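Side-chain contacts in aryl acylamidase (bacterium CSBL00001, PDB 4YJ6), which probably hydrolyses the amide bond of N-acylated arylamines, as an aryl acylamidase of the amidase signature family: residues K11-I16 against I175-G180; Y136-T141 against M357-A362; A169-G174 against T195-F200; D288-A293 against L396-A401; C412-S417 against I424-G429. All coordinates share one frame; numbering follows the deposited sequence.

Contact 1. Residues K11-I16 against I175-G180; sequences KSAAEI and IVPVAG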
# COMPACT_ATOMS: atom_id res chain seq x y z
N LYS A 11 -5.31 1.52 -19.58
CA LYS A 11 -4.14 2.24 -20.07
C LYS A 11 -3.17 2.45 -18.90
O LYS A 11 -3.62 2.69 -17.77
CB LYS A 11 -4.53 3.59 -20.65
CG LYS A 11 -5.35 3.47 -21.93
CD LYS A 11 -4.46 3.17 -23.15
CE LYS A 11 -5.25 3.39 -24.47
NZ LYS A 11 -6.28 2.33 -24.66
N SER A 12 -1.88 2.38 -19.20
CA SER A 12 -0.86 2.67 -18.17
C SER A 12 -0.70 4.17 -17.95
O SER A 12 -1.14 4.99 -18.75
CB SER A 12 0.49 2.06 -18.55
OG SER A 12 1.06 2.75 -19.63
N ALA A 13 -0.08 4.54 -16.83
CA ALA A 13 0.24 5.95 -16.61
C ALA A 13 1.18 6.44 -17.71
O ALA A 13 1.04 7.56 -18.19
CB ALA A 13 0.89 6.16 -15.22
N ALA A 14 2.16 5.61 -18.09
CA ALA A 14 3.07 6.00 -19.16
C ALA A 14 2.27 6.27 -20.44
O ALA A 14 2.52 7.24 -21.15
CB ALA A 14 4.12 4.90 -19.41
N GLU A 15 1.30 5.42 -20.73
CA GLU A 15 0.49 5.61 -21.95
C GLU A 15 -0.35 6.87 -21.87
O GLU A 15 -0.41 7.63 -22.83
CB GLU A 15 -0.40 4.40 -22.20
CG GLU A 15 0.42 3.21 -22.70
CD GLU A 15 -0.38 1.93 -22.81
OE1 GLU A 15 -1.25 1.67 -21.95
OE2 GLU A 15 -0.10 1.13 -23.75
N ILE A 16 -1.01 7.10 -20.75
CA ILE A 16 -1.81 8.32 -20.60
C ILE A 16 -0.98 9.58 -20.70
O ILE A 16 -1.38 10.57 -21.34
CB ILE A 16 -2.59 8.31 -19.28
CG1 ILE A 16 -3.69 7.24 -19.40
CG2 ILE A 16 -3.24 9.69 -19.04
CD1 ILE A 16 -4.29 6.86 -18.10
N ILE A 175 -9.23 0.72 -13.50
CA ILE A 175 -9.99 1.97 -13.47
C ILE A 175 -9.06 3.19 -13.44
O ILE A 175 -9.36 4.19 -14.07
CB ILE A 175 -10.95 1.98 -12.29
CG1 ILE A 175 -12.04 0.92 -12.52
CG2 ILE A 175 -11.67 3.38 -12.12
CD1 ILE A 175 -12.86 0.59 -11.31
N VAL A 176 -7.97 3.11 -12.69
CA VAL A 176 -6.89 4.08 -12.79
C VAL A 176 -5.57 3.29 -12.83
O VAL A 176 -5.53 2.16 -12.33
CB VAL A 176 -6.83 5.06 -11.61
CG1 VAL A 176 -8.00 6.12 -11.69
CG2 VAL A 176 -6.84 4.30 -10.27
N PRO A 177 -4.51 3.88 -13.41
CA PRO A 177 -3.26 3.11 -13.54
C PRO A 177 -2.40 3.12 -12.29
O PRO A 177 -1.54 2.27 -12.14
CB PRO A 177 -2.52 3.81 -14.70
CG PRO A 177 -3.06 5.26 -14.63
CD PRO A 177 -4.49 5.13 -14.20
N VAL A 178 -2.64 4.05 -11.38
CA VAL A 178 -1.84 4.16 -10.15
C VAL A 178 -2.78 4.69 -9.08
O VAL A 178 -3.70 5.48 -9.37
CB VAL A 178 -0.60 5.09 -10.32
CG1 VAL A 178 -1.03 6.48 -10.83
CG2 VAL A 178 0.19 5.21 -8.98
N ALA A 179 -2.61 4.23 -7.84
CA ALA A 179 -3.39 4.78 -6.72
C ALA A 179 -2.47 4.87 -5.50
O ALA A 179 -1.53 4.08 -5.38
CB ALA A 179 -4.62 3.90 -6.41
N GLY A 180 -2.74 5.80 -4.60
CA GLY A 180 -1.89 5.96 -3.43
C GLY A 180 -2.24 5.01 -2.29
O GLY A 180 -3.41 4.84 -1.92
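Ser12 and Pro177 bring the two backbones closest, their CA atoms 5.2 Å apart, where the N-terminal chain turns into helix 13-21 and residues 175-177 lead into strand 178-183. Ser12 is the N-cap, and with Glu15 it forms a capping box. Glu15 N donates to Ser12 OG, while Ser12 N returns a bond to Glu15 OE1 at 2.9 Å; this second bond is nearly straight (173°) and reaches the anti side of the carboxylate. The capping box ties the first turn of the helix at both its ends.

Pro177 then presses its ring against this tied-down turn. Its CB meets mainly backbone, standing 3.3 Å from Ala13 N and 3.4 Å from Lys11 O. CG continues the contact outward and lies 4.1 Å from Ala13 CB. Ile16, one turn on, has CG1 anti to the carbonyl carbon (chi1 -70°) and, with the chain extended beyond it, CD1 comes within 4.0 Å of Pro177 CG; the two side chains cross at about a right angle. No polar group of Pro177 takes part: its ring carbons wedge against backbone and aliphatic atoms of the opening turn.

Asp233 of helix 231-241 accepts from Ala13 N and Ala14 N and also touches Pro177. On strand 80-84, Pro80 packs on both Ile16 and Pro177, so the wedge sits where two helices and two strands converge.

Contact 2. Residues Y136-T141 against M357-A362; sequences YGFRGT and MKWIDA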
# COMPACT_ATOMS: atom_id res chain seq x y z
N TYR A 136 -8.81 3.23 11.21
CA TYR A 136 -7.46 3.50 11.72
C TYR A 136 -6.40 2.61 11.05
O TYR A 136 -5.28 2.46 11.57
CB TYR A 136 -7.40 3.35 13.26
CG TYR A 136 -7.76 4.61 14.02
CD1 TYR A 136 -6.98 5.74 13.89
CD2 TYR A 136 -8.87 4.67 14.89
CE1 TYR A 136 -7.28 6.91 14.59
CE2 TYR A 136 -9.17 5.83 15.59
CZ TYR A 136 -8.38 6.95 15.43
OH TYR A 136 -8.65 8.12 16.10
N GLY A 137 -6.71 2.08 9.87
CA GLY A 137 -5.77 1.20 9.16
C GLY A 137 -5.50 -0.13 9.89
O GLY A 137 -4.60 -0.85 9.51
N PHE A 138 -6.30 -0.46 10.91
CA PHE A 138 -5.83 -1.45 11.91
C PHE A 138 -6.24 -2.88 11.53
O PHE A 138 -6.85 -3.61 12.33
CB PHE A 138 -6.30 -1.04 13.33
CG PHE A 138 -5.33 -1.42 14.44
CD1 PHE A 138 -5.17 -2.74 14.83
CD2 PHE A 138 -4.62 -0.46 15.12
CE1 PHE A 138 -4.27 -3.08 15.88
CE2 PHE A 138 -3.72 -0.80 16.15
CZ PHE A 138 -3.55 -2.12 16.51
N ARG A 139 -5.92 -3.27 10.30
CA ARG A 139 -6.03 -4.66 9.84
C ARG A 139 -5.63 -4.75 8.37
O ARG A 139 -5.64 -3.74 7.65
CB ARG A 139 -7.46 -5.22 9.98
CG ARG A 139 -8.53 -4.31 9.36
CD ARG A 139 -9.98 -4.78 9.67
NE ARG A 139 -10.27 -4.67 11.09
CZ ARG A 139 -11.13 -5.43 11.77
NH1 ARG A 139 -11.80 -6.40 11.16
NH2 ARG A 139 -11.29 -5.20 13.07
N GLY A 140 -5.30 -5.96 7.93
CA GLY A 140 -4.88 -6.21 6.56
C GLY A 140 -6.03 -6.55 5.61
O GLY A 140 -5.81 -7.10 4.53
N THR A 141 -7.25 -6.20 6.02
CA THR A 141 -8.42 -6.29 5.16
C THR A 141 -9.02 -4.89 5.08
O THR A 141 -8.69 -4.00 5.88
CB THR A 141 -9.48 -7.21 5.75
OG1 THR A 141 -9.68 -6.83 7.12
CG2 THR A 141 -8.99 -8.69 5.67
N MSE A 357 -10.37 -1.67 19.92
CA MSE A 357 -10.51 -1.11 21.26
C MSE A 357 -9.71 -1.95 22.25
O MSE A 357 -9.22 -1.45 23.25
CB MSE A 357 -12.00 -1.03 21.66
CG MSE A 357 -12.25 -0.23 22.92
SE MSE A 357 -11.79 1.69 22.69
CE MSE A 357 -13.32 2.34 21.65
N LYS A 358 -9.57 -3.25 21.99
CA LYS A 358 -8.72 -4.07 22.86
C LYS A 358 -7.32 -3.46 22.98
O LYS A 358 -6.78 -3.32 24.08
CB LYS A 358 -8.61 -5.48 22.29
CG LYS A 358 -7.58 -6.35 23.01
CD LYS A 358 -7.49 -7.72 22.32
CE LYS A 358 -6.84 -7.61 20.95
NZ LYS A 358 -6.35 -8.94 20.45
N TRP A 359 -6.73 -3.10 21.84
CA TRP A 359 -5.36 -2.56 21.85
C TRP A 359 -5.34 -1.13 22.39
O TRP A 359 -4.39 -0.73 23.08
CB TRP A 359 -4.78 -2.61 20.44
CG TRP A 359 -4.52 -4.01 20.01
CD1 TRP A 359 -5.19 -4.71 19.06
CD2 TRP A 359 -3.52 -4.89 20.54
NE1 TRP A 359 -4.65 -5.98 18.95
CE2 TRP A 359 -3.64 -6.12 19.86
CE3 TRP A 359 -2.55 -4.75 21.53
CZ2 TRP A 359 -2.81 -7.21 20.14
CZ3 TRP A 359 -1.72 -5.82 21.81
CH2 TRP A 359 -1.85 -7.04 21.11
N ILE A 360 -6.38 -0.37 22.06
CA ILE A 360 -6.54 0.98 22.60
C ILE A 360 -6.50 0.94 24.14
O ILE A 360 -5.79 1.71 24.77
CB ILE A 360 -7.86 1.61 22.11
CG1 ILE A 360 -7.80 1.87 20.61
CG2 ILE A 360 -8.15 2.91 22.87
CD1 ILE A 360 -6.54 2.57 20.18
N ASP A 361 -7.23 0.00 24.74
CA ASP A 361 -7.22 -0.11 26.19
C ASP A 361 -5.88 -0.66 26.69
O ASP A 361 -5.39 -0.26 27.73
CB ASP A 361 -8.36 -1.02 26.67
CG ASP A 361 -9.73 -0.40 26.48
OD1 ASP A 361 -9.86 0.85 26.38
OD2 ASP A 361 -10.71 -1.18 26.46
N ALA A 362 -5.30 -1.57 25.92
CA ALA A 362 -4.08 -2.23 26.37
C ALA A 362 -2.94 -1.22 26.52
O ALA A 362 -2.05 -1.39 27.38
CB ALA A 362 -3.71 -3.32 25.38
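An inverse gamma turn centred on Phe138 lies in the loop between strands 126-131 and 151-152, and its aromatic side chain meets Trp359 of helix 354-363. The weak bond from Arg139 N to Gly137 O closes the turn, and Phe138 stands out from it toward the helix.

The pair illustrates how aromatic rings can pack without a true stack. The Phe138 ring and the five-membered ring of Trp359 are inclined by only 25°, yet they are slid so far apart, with centroids separated by 5.4 Å, that they barely overlap. Contact falls on CE1 and CZ of Phe138 and on the CB-CG-CD1 side of Trp359, with Phe138 CE1 3.7 Å from Trp359 CD1 and Phe138 CZ 4.1 Å from Trp359 CB. Trp359 CG sits beside the backbone N, anti to the carbonyl carbon (chi1 -70°), a torsion that offers the pyrrole side of the indole to the loop. One face of the indole also carries Lys358 CE, offset toward the rim.

Helix 315-339 supports both partners, with Ile326 touching Phe138 while Asp320 and Cys323 touch Trp359. Leu356, on helix 354-363 itself, packs on Phe138 as well, so the loop ring is lodged between two helices.

Contact 3. Residues A169-G174 against T195-F200; sequences ALVADG and TNTYGF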
# COMPACT_ATOMS: atom_id res chain seq x y z
N ALA A 169 -7.94 -2.20 -5.43
CA ALA A 169 -9.09 -2.69 -6.19
C ALA A 169 -9.30 -1.84 -7.46
O ALA A 169 -9.50 -2.37 -8.55
CB ALA A 169 -10.37 -2.68 -5.30
N LEU A 170 -9.19 -0.52 -7.34
CA LEU A 170 -9.32 0.31 -8.54
C LEU A 170 -8.25 0.01 -9.57
O LEU A 170 -8.54 -0.07 -10.77
CB LEU A 170 -9.29 1.81 -8.19
CG LEU A 170 -10.48 2.29 -7.38
CD1 LEU A 170 -10.33 3.82 -7.10
CD2 LEU A 170 -11.79 2.03 -8.13
N VAL A 171 -7.00 -0.17 -9.12
CA VAL A 171 -5.92 -0.45 -10.05
C VAL A 171 -6.08 -1.85 -10.67
O VAL A 171 -5.86 -2.01 -11.86
CB VAL A 171 -4.54 -0.32 -9.33
CG1 VAL A 171 -3.37 -0.78 -10.24
CG2 VAL A 171 -4.38 1.17 -8.89
N ALA A 172 -6.47 -2.83 -9.85
CA ALA A 172 -6.62 -4.20 -10.34
C ALA A 172 -7.78 -4.33 -11.32
O ALA A 172 -7.77 -5.24 -12.18
CB ALA A 172 -6.79 -5.18 -9.18
N ASP A 173 -8.74 -3.42 -11.22
CA ASP A 173 -9.93 -3.46 -12.09
C ASP A 173 -9.73 -2.55 -13.30
O ASP A 173 -10.65 -2.39 -14.11
CB ASP A 173 -11.18 -3.05 -11.30
CG ASP A 173 -12.47 -3.58 -11.93
OD1 ASP A 173 -12.48 -4.74 -12.37
OD2 ASP A 173 -13.48 -2.84 -11.98
N GLY A 174 -8.54 -1.96 -13.44
CA GLY A 174 -8.21 -1.21 -14.64
C GLY A 174 -8.69 0.25 -14.64
O GLY A 174 -8.55 0.94 -15.64
N THR A 195 -4.50 -8.75 -5.12
CA THR A 195 -5.19 -8.24 -6.32
C THR A 195 -4.35 -8.24 -7.59
O THR A 195 -4.72 -7.61 -8.59
CB THR A 195 -5.74 -6.80 -6.11
OG1 THR A 195 -4.64 -5.95 -5.80
CG2 THR A 195 -6.75 -6.78 -4.99
N ASN A 196 -3.22 -8.96 -7.59
CA ASN A 196 -2.41 -9.07 -8.81
C ASN A 196 -1.90 -7.70 -9.23
O ASN A 196 -1.76 -7.44 -10.41
CB ASN A 196 -3.23 -9.69 -9.99
CG ASN A 196 -2.35 -10.23 -11.09
OD1 ASN A 196 -1.54 -11.12 -10.85
ND2 ASN A 196 -2.53 -9.72 -12.31
N THR A 197 -1.63 -6.82 -8.26
CA THR A 197 -1.02 -5.54 -8.59
C THR A 197 0.35 -5.38 -7.94
O THR A 197 0.74 -6.18 -7.09
CB THR A 197 -1.95 -4.38 -8.23
OG1 THR A 197 -2.41 -4.53 -6.88
CG2 THR A 197 -3.18 -4.39 -9.19
N TYR A 198 1.10 -4.39 -8.42
CA TYR A 198 2.45 -4.17 -7.93
C TYR A 198 2.42 -3.08 -6.87
O TYR A 198 1.96 -1.96 -7.13
CB TYR A 198 3.31 -3.76 -9.10
CG TYR A 198 4.77 -3.49 -8.75
CD1 TYR A 198 5.62 -4.55 -8.40
CD2 TYR A 198 5.28 -2.20 -8.76
CE1 TYR A 198 6.95 -4.31 -8.10
CE2 TYR A 198 6.61 -1.95 -8.45
CZ TYR A 198 7.43 -3.00 -8.12
OH TYR A 198 8.73 -2.75 -7.81
N GLY A 199 2.90 -3.39 -5.67
CA GLY A 199 2.84 -2.43 -4.58
C GLY A 199 4.25 -2.09 -4.15
O GLY A 199 4.97 -2.99 -3.71
N PHE A 200 4.64 -0.81 -4.24
CA PHE A 200 6.02 -0.42 -3.95
C PHE A 200 6.11 0.34 -2.62
O PHE A 200 5.56 1.45 -2.51
CB PHE A 200 6.62 0.48 -5.07
CG PHE A 200 8.11 0.64 -4.93
CD1 PHE A 200 8.96 -0.28 -5.52
CD2 PHE A 200 8.65 1.66 -4.17
CE1 PHE A 200 10.35 -0.18 -5.37
CE2 PHE A 200 10.02 1.79 -4.02
CZ PHE A 200 10.87 0.85 -4.61
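Thr197 holds OG1 between its backbone N and carbonyl carbon (chi1 50°), and this places CG2 anti to the carbonyl carbon, facing Ala172 and Val171. The setting is the link from helix 190-195 to strand 198-201, within a beta-alpha-beta crossover that starts at strand 178-183 and skips over strand 223-228 in the large mixed sheet. Opposite it is the C-terminal end of helix 165-172. Both helices finish in a Schellman motif, at Gly174 and at Asn196, so the contact joins two helix ends.

Small groups make close approach possible here. Thr197 CG2 sits 3.6 Å from Ala172 CA and 3.7 Å from Ala172 CB, touching the helix backbone almost directly. It also meets Val171 CG1 at 3.8 Å; that branch is anti to the valine backbone N (chi1 173°), and the two side chains approach at a slant. Ala172 CB, for its part, is 3.6 Å from Thr195 CB.

An alanine in place of Thr197 would probably open a gap against Ala172 and Val171 and leave Thr195 OG1 without the hydroxyl that donates to it. The strongest polar partner of Thr195 OG1 is Pro191 O, one turn back in helix 190-195, while Arg229 reaches the carbonyl of Val171. Thr197 also packs on Ile227 of strand 223-228, which carries the contact into the sheet.

The polar side of the threonine pair is equally definite: Thr197 OG1 donates to Thr195 OG1 over 2.9 Å. Across the two segments the closest approach is that of a carbonyl to a methyl, Thr195 O lying 3.2 Å from Ala172 CB.

Contact 4. Residues D288-A293 against L396-A401; sequences DLIGKA and LAPTLA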
# COMPACT_ATOMS: atom_id res chain seq x y z
N ASP A 288 4.75 -23.05 -2.19
CA ASP A 288 5.14 -23.65 -3.45
C ASP A 288 5.22 -22.67 -4.59
O ASP A 288 6.12 -22.75 -5.46
CB ASP A 288 4.16 -24.78 -3.84
CG ASP A 288 4.20 -25.96 -2.88
OD1 ASP A 288 5.15 -26.06 -2.07
OD2 ASP A 288 3.25 -26.77 -2.95
N LEU A 289 4.28 -21.74 -4.63
CA LEU A 289 4.23 -20.76 -5.70
C LEU A 289 5.46 -19.87 -5.62
O LEU A 289 6.05 -19.51 -6.63
CB LEU A 289 2.94 -19.92 -5.60
CG LEU A 289 2.74 -18.88 -6.69
CD1 LEU A 289 2.49 -19.54 -8.05
CD2 LEU A 289 1.57 -17.93 -6.29
N ILE A 290 5.86 -19.50 -4.41
CA ILE A 290 7.03 -18.63 -4.25
C ILE A 290 8.33 -19.38 -4.57
O ILE A 290 9.29 -18.81 -5.11
CB ILE A 290 7.07 -18.00 -2.83
CG1 ILE A 290 5.81 -17.17 -2.56
CG2 ILE A 290 8.37 -17.17 -2.63
CD1 ILE A 290 5.42 -16.23 -3.63
N GLY A 291 8.38 -20.68 -4.24
CA GLY A 291 9.54 -21.47 -4.62
C GLY A 291 9.72 -21.47 -6.13
O GLY A 291 10.84 -21.44 -6.64
N LYS A 292 8.61 -21.54 -6.84
CA LYS A 292 8.64 -21.52 -8.30
C LYS A 292 9.07 -20.15 -8.79
O LYS A 292 9.93 -20.02 -9.66
CB LYS A 292 7.23 -21.83 -8.81
CG LYS A 292 7.14 -22.16 -10.29
CD LYS A 292 5.78 -22.79 -10.60
CE LYS A 292 5.82 -23.68 -11.83
NZ LYS A 292 4.57 -24.52 -11.91
N ALA A 293 8.47 -19.11 -8.22
CA ALA A 293 8.76 -17.75 -8.66
C ALA A 293 10.23 -17.41 -8.48
O ALA A 293 10.82 -16.76 -9.30
CB ALA A 293 7.89 -16.74 -7.91
N LEU A 396 13.90 -12.64 -1.03
CA LEU A 396 12.55 -12.96 -1.53
C LEU A 396 11.78 -13.70 -0.46
O LEU A 396 12.33 -14.54 0.25
CB LEU A 396 12.63 -13.88 -2.76
CG LEU A 396 13.50 -13.38 -3.89
CD1 LEU A 396 13.57 -14.46 -4.98
CD2 LEU A 396 12.91 -12.06 -4.42
N ALA A 397 10.48 -13.45 -0.41
CA ALA A 397 9.58 -14.15 0.53
C ALA A 397 8.19 -14.05 -0.05
O ALA A 397 7.96 -13.26 -0.95
CB ALA A 397 9.65 -13.48 1.94
N PRO A 398 7.23 -14.85 0.44
CA PRO A 398 5.84 -14.57 0.06
C PRO A 398 5.44 -13.25 0.71
O PRO A 398 5.85 -12.99 1.83
CB PRO A 398 5.02 -15.72 0.69
CG PRO A 398 6.08 -16.76 1.17
CD PRO A 398 7.33 -15.93 1.45
N THR A 399 4.63 -12.44 0.04
CA THR A 399 4.17 -11.21 0.68
C THR A 399 3.34 -11.52 1.92
O THR A 399 3.48 -10.87 2.94
CB THR A 399 3.33 -10.40 -0.32
OG1 THR A 399 4.10 -10.26 -1.51
CG2 THR A 399 2.93 -9.01 0.25
N LEU A 400 2.46 -12.53 1.79
CA LEU A 400 1.48 -12.84 2.81
C LEU A 400 1.43 -14.34 3.10
O LEU A 400 1.79 -15.15 2.25
CB LEU A 400 0.08 -12.46 2.34
CG LEU A 400 -0.05 -11.00 1.92
CD1 LEU A 400 -1.43 -10.76 1.34
CD2 LEU A 400 0.19 -10.14 3.17
N ALA A 401 0.94 -14.67 4.29
CA ALA A 401 0.89 -16.08 4.73
C ALA A 401 -0.38 -16.81 4.26
O ALA A 401 -0.47 -18.03 4.45
CB ALA A 401 0.97 -16.14 6.22
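The nearest thing to a flat group here is the puckered ring of Pro398, and Ile290 lies over one of its faces. Ile290 CG1 stands above the ring, displaced from its middle, at 3.6 Å from Pro398 CB and 3.8 Å from Pro398 CG. The branch methyl CG2 is above the same face but higher, nearest to the nitrogen side, where it is 4.0 Å from Pro398 N. It also looks onto the peptide that joins Ala397 to the proline, with Ala397 C at 4.1 Å. CD1 reaches the CA corner of the ring, and the two side chains cross at a slant.

One torsion explains how a single isoleucine spreads over ring and peptide together. With chi1 at -60°, CG1 lies beside the backbone N and CG2 is anti to it, so both branches are turned at the strand. Ala397 contributes backbone alone to this meeting; its CB points away from the helix and packs on Thr274 and Tyr277. The junction is van der Waals contact alone, in which a beta-branched side chain fits against the rigid ring that closes strand 394-398.

The general lesson is that of a helix laid on a sheet. Helix 284-299 links the parallel strands 270-273 and 303-306 as a beta-alpha-beta crossover, and strand 394-398 runs parallel beside 270-273. Ile290 and Ala293 both touch Met458 of the adjoining antiparallel strand 454-462, so the helix bridges neighbouring strands. Ile286 from one turn earlier and Met432 from a loop add further contacts to Pro398.

Contact 5. Residues C412-S417 against I424-G429; sequences CTEGPS and IDPLIG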
# COMPACT_ATOMS: atom_id res chain seq x y z
N CYS A 412 -16.76 -5.94 9.69
CA CYS A 412 -15.52 -6.28 10.39
C CYS A 412 -14.74 -7.48 9.78
O CYS A 412 -14.18 -8.29 10.53
CB CYS A 412 -15.80 -6.57 11.88
SG CYS A 412 -16.09 -5.08 12.91
N THR A 413 -14.71 -7.57 8.45
CA THR A 413 -13.93 -8.60 7.76
C THR A 413 -12.53 -8.57 8.35
O THR A 413 -11.94 -7.51 8.52
CB THR A 413 -13.82 -8.34 6.23
OG1 THR A 413 -15.13 -8.29 5.65
CG2 THR A 413 -13.01 -9.44 5.52
N GLU A 414 -12.00 -9.74 8.65
CA GLU A 414 -10.63 -9.87 9.13
C GLU A 414 -9.99 -11.10 8.49
O GLU A 414 -10.65 -11.88 7.80
CB GLU A 414 -10.61 -9.95 10.66
CG GLU A 414 -11.37 -11.18 11.18
CD GLU A 414 -11.31 -11.31 12.69
OE1 GLU A 414 -11.04 -10.31 13.37
OE2 GLU A 414 -11.55 -12.43 13.20
N GLY A 415 -8.70 -11.27 8.72
CA GLY A 415 -8.00 -12.43 8.21
C GLY A 415 -8.30 -13.66 9.06
O GLY A 415 -9.06 -13.59 10.02
N PRO A 416 -7.67 -14.77 8.72
CA PRO A 416 -7.86 -16.04 9.46
C PRO A 416 -7.25 -15.95 10.87
O PRO A 416 -6.32 -15.18 11.07
CB PRO A 416 -7.12 -17.04 8.60
CG PRO A 416 -5.94 -16.23 8.07
CD PRO A 416 -6.58 -14.88 7.72
N SER A 417 -7.79 -16.70 11.83
CA SER A 417 -7.22 -16.73 13.19
C SER A 417 -6.30 -17.93 13.37
O SER A 417 -5.67 -18.09 14.40
CB SER A 417 -8.33 -16.79 14.24
OG SER A 417 -9.02 -15.55 14.32
N ILE A 424 -2.89 -17.34 14.83
CA ILE A 424 -2.24 -16.16 14.26
C ILE A 424 -3.19 -15.00 14.43
O ILE A 424 -4.43 -15.18 14.40
CB ILE A 424 -1.85 -16.41 12.78
CG1 ILE A 424 -0.88 -15.33 12.27
CG2 ILE A 424 -3.07 -16.52 11.85
CD1 ILE A 424 -0.08 -15.84 11.05
N ASP A 425 -2.64 -13.81 14.66
CA ASP A 425 -3.46 -12.62 14.85
C ASP A 425 -4.24 -12.30 13.55
O ASP A 425 -3.66 -12.18 12.46
CB ASP A 425 -2.57 -11.44 15.23
CG ASP A 425 -3.37 -10.18 15.53
OD1 ASP A 425 -3.82 -9.55 14.57
OD2 ASP A 425 -3.54 -9.84 16.71
N PRO A 426 -5.57 -12.22 13.65
CA PRO A 426 -6.37 -12.11 12.43
C PRO A 426 -6.32 -10.71 11.83
O PRO A 426 -6.70 -10.57 10.66
CB PRO A 426 -7.79 -12.42 12.93
CG PRO A 426 -7.80 -11.98 14.32
CD PRO A 426 -6.42 -12.32 14.85
N LEU A 427 -5.87 -9.72 12.59
CA LEU A 427 -5.77 -8.35 12.04
C LEU A 427 -4.51 -8.20 11.20
O LEU A 427 -4.54 -7.66 10.11
CB LEU A 427 -5.74 -7.31 13.15
CG LEU A 427 -6.83 -7.37 14.22
CD1 LEU A 427 -6.67 -6.18 15.16
CD2 LEU A 427 -8.23 -7.38 13.56
N ILE A 428 -3.38 -8.68 11.71
CA ILE A 428 -2.12 -8.35 11.05
C ILE A 428 -1.12 -9.51 11.07
O ILE A 428 -0.07 -9.44 10.45
CB ILE A 428 -1.48 -7.12 11.75
CG1 ILE A 428 -0.47 -6.41 10.84
CG2 ILE A 428 -0.76 -7.54 13.02
CD1 ILE A 428 -1.13 -5.71 9.62
N GLY A 429 -1.42 -10.58 11.80
CA GLY A 429 -0.40 -11.62 12.01
C GLY A 429 0.11 -12.32 10.77
O GLY A 429 1.28 -12.77 10.74
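Glu414 and Pro426 lie side by side and point the same way, the carboxylate resting along the proline ring with CD 3.7 Å from Pro426 CB. To get there Glu414 places CG between its backbone N and carbonyl carbon (chi1 61°) and then runs on extended. Ser417 approaches the ring from another direction, its OG 3.6 Å from Pro426 CB. An alanine at Glu414 would probably leave CB and CG of Pro426 uncovered on that side, and Arg139, which the glutamate also touches, without this neighbour.

The backbones run antiparallel, and two bonds tie them. Gly415 N gives to Pro426 O at 2.9 Å, a bent bond (137°), and Ile424 N gives to Ser417 O, from above the carbonyl plane. Between them Pro416 O is buried without a hydrogen-bonding partner; Pro426 CA, at 3.4 Å, offers it a CA-H...O contact, and Ile424 CG2 covers it.

Asp425 turns away, and its OD1 accepts from both Leu427 N and Ile428 N, an Asx turn and Asx motif that hold the chain turned back through residues 425-428. The arrangement is that of the irregular base of a beta-hairpin, extending the two-stranded pair 418-419 and 422-423.

Overall arrangement
Two clusters emerge. Contacts 1 and 3, with centres 10 Å apart, meet where helix 165-172 passes into strand 178-183: Ile175 N probably bonds to Leu170 O, and Val171 CG2 packs on Ala179 CB. Contact 4 reaches the same eight-stranded sheet, its centre 18 Å from that of contact 3. Contacts 2 and 5, centres 11 Å apart, are joined through loop 136-141, whose Thr141 OG1 and Gly140 N bond to Thr413 O and Leu427 O. Their centres lie about 32 and 31 Å from that of contact 1, across the chain's centre. Amidase signature enzymes generally use a Ser-cisSer-Lys triad; none of the residues described here is identified as part of it.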